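Local coordinates for putative cell adhesion protein (Bacteroides thetaiotaomicron, PDB 4DGU) that is probably a fimbrillin-like subunit of pili used in cell adhesion and binds zinc ions, at residues 17-21 with 35-40. Sequence-based numbering, arbitrary orientation.
Sequences SIDDA and PARNSI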
loop_
_atom_site.group_PDB
_atom_site.type_symbol
_atom_site.label_atom_id
_atom_site.label_comp_id
_atom_site.label_asym_id
_atom_site.label_seq_id
_atom_site.Cartn_x
_atom_site.Cartn_y
_atom_site.Cartn_z
ATOM N N SER A 17 -30.858 -18.307 12.096
ATOM C CA SER A 17 -29.493 -18.823 12.152
ATOM C C SER A 17 -28.550 -17.636 11.997
ATOM O O SER A 17 -28.834 -16.715 11.227
ATOM C CB SER A 17 -29.250 -19.921 11.119
ATOM O OG SER A 17 -28.995 -19.402 9.828
ATOM N N ILE A 18 -27.467 -17.630 12.777
ATOM C CA ILE A 18 -26.483 -16.539 12.811
ATOM C C ILE A 18 -25.339 -16.838 11.869
ATOM O O ILE A 18 -24.525 -17.719 12.129
ATOM C CB ILE A 18 -25.983 -16.280 14.269
ATOM C CG1 ILE A 18 -27.161 -16.099 15.263
ATOM C CG2 ILE A 18 -24.969 -15.108 14.328
ATOM C CD1 ILE A 18 -28.204 -14.961 14.915
ATOM N N ASP A 19 -25.251 -16.081 10.792
ATOM C CA ASP A 19 -24.188 -16.267 9.818
ATOM C C ASP A 19 -23.390 -14.973 9.707
ATOM O O ASP A 19 -23.703 -14.008 10.406
ATOM C CB ASP A 19 -24.783 -16.714 8.467
ATOM C CG ASP A 19 -25.204 -18.178 8.384
ATOM O OD1 ASP A 19 -24.695 -19.004 9.194
ATOM O OD2 ASP A 19 -25.995 -18.511 7.480
ATOM N N ASP A 20 -22.337 -14.955 8.872
ATOM C CA ASP A 20 -21.483 -13.779 8.690
ATOM C C ASP A 20 -21.662 -13.166 7.328
ATOM O O ASP A 20 -21.866 -13.893 6.371
ATOM C CB ASP A 20 -20.005 -14.177 8.861
ATOM C CG ASP A 20 -19.681 -14.662 10.260
ATOM O OD1 ASP A 20 -19.647 -13.829 11.183
ATOM O OD2 ASP A 20 -19.441 -15.869 10.428
ATOM N N ALA A 21 -21.546 -11.837 7.228
ATOM C CA ALA A 21 -21.597 -11.158 5.935
ATOM C C ALA A 21 -20.292 -11.411 5.187
ATOM O O ALA A 21 -19.235 -11.563 5.817
ATOM C CB ALA A 21 -21.819 -9.670 6.113
ATOM N N PRO A 35 -16.089 -15.085 14.523
ATOM C CA PRO A 35 -17.381 -15.379 13.836
ATOM C C PRO A 35 -18.596 -14.867 14.611
ATOM O O PRO A 35 -18.604 -14.959 15.825
ATOM C CB PRO A 35 -17.389 -16.917 13.736
ATOM C CG PRO A 35 -15.968 -17.328 13.901
ATOM C CD PRO A 35 -15.346 -16.326 14.825
ATOM N N ALA A 36 -19.615 -14.324 13.921
ATOM C CA ALA A 36 -20.830 -13.784 14.564
ATOM C C ALA A 36 -21.499 -14.827 15.477
ATOM O O ALA A 36 -21.950 -14.451 16.561
ATOM C CB ALA A 36 -21.809 -13.258 13.529
ATOM N N ARG A 37 -21.500 -16.132 15.070
ATOM C CA ARG A 37 -22.085 -17.246 15.825
ATOM C C ARG A 37 -21.391 -17.442 17.198
ATOM O O ARG A 37 -21.962 -18.083 18.083
ATOM C CB ARG A 37 -22.049 -18.554 14.998
ATOM C CG ARG A 37 -20.653 -19.159 14.772
ATOM C CD ARG A 37 -20.665 -20.360 13.829
ATOM N NE ARG A 37 -20.175 -20.010 12.490
ATOM C CZ ARG A 37 -18.898 -20.047 12.117
ATOM N NH1 ARG A 37 -17.957 -20.425 12.975
ATOM N NH2 ARG A 37 -18.551 -19.695 10.886
ATOM N N ASN A 38 -20.149 -16.927 17.364
ATOM C CA ASN A 38 -19.402 -17.048 18.631
ATOM C C ASN A 38 -19.826 -15.941 19.622
ATOM O O ASN A 38 -19.645 -16.107 20.820
ATOM C CB ASN A 38 -17.880 -17.027 18.401
ATOM C CG ASN A 38 -17.315 -18.310 17.817
ATOM O OD1 ASN A 38 -18.035 -19.203 17.349
ATOM N ND2 ASN A 38 -16.002 -18.427 17.829
ATOM N N SER A 39 -20.422 -14.843 19.118
ATOM C CA SER A 39 -20.958 -13.715 19.903
ATOM C C SER A 39 -22.434 -13.904 20.158
ATOM O O SER A 39 -22.890 -13.802 21.297
ATOM C CB SER A 39 -20.749 -12.405 19.158
ATOM O OG SER A 39 -19.369 -12.099 19.078
ATOM N N ILE A 40 -23.190 -14.191 19.088
ATOM C CA ILE A 40 -24.632 -14.385 19.164
ATOM C C ILE A 40 -24.910 -15.887 19.288
ATOM O O ILE A 40 -25.206 -16.581 18.315
ATOM C CB ILE A 40 -25.379 -13.699 17.999
ATOM C CG1 ILE A 40 -24.695 -12.373 17.598
ATOM C CG2 ILE A 40 -26.852 -13.499 18.386
ATOM C CD1 ILE A 40 -25.110 -11.811 16.274
HETATM O O HOH W 1 -21.198 -16.696 12.331
#
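D20 OD1 accepts two hydrogen bonds, one from the backbone N of A36 at 2.8 Å and one from the side-chain amide ND2 of N31. The A36 bond is nearly straight (166°) and uses the syn lone pair of OD1, the one on the side of OD2. The other oxygen, OD2, accepts from a water 2.7 Å away, and that water in turn takes the backbone N-H of R37 at 2.8 Å. One carboxylate thus serves the successive backbone amides of A36 and R37 in a short, weakly bonded helical turn, the first directly and the second through water. With CG of D20 anti to its carbonyl carbon (chi1 -64°), the acid extends from the end of strand 13-20 toward these backbone N-H groups, a setting likely to suit a negatively charged side chain. In one of its two conformers R37 NH2 comes within 4.0 Å of D20 OD2, a long and doubtful salt bridge, since the oxygen lies well out of the guanidinium plane. With an alanine at D20, the A36 N-H and the amide of N31 would probably lose their shared acceptor, and the water on R37 N one of its anchors.

Beside this polar end, I18 fills the apolar side. Its CG2, anti to the backbone N, packs on CB of A36 at 3.7 Å and on CD1 of I40 at 3.8 Å, the two isoleucines crossing at about a right angle. The small methyl of A36 lets the helical turn settle close to the strand, whereas the branched chains of I18 and I40 reach onward to V60 and F125. A strand carboxylate holding the start of a helical turn by one direct and one water-mediated bond, with an apolar patch alongside, pins the connection 35-40 onto the mixed sheet of this fimbrillin-like fold, where strand 13-20 runs parallel to strand 120-135.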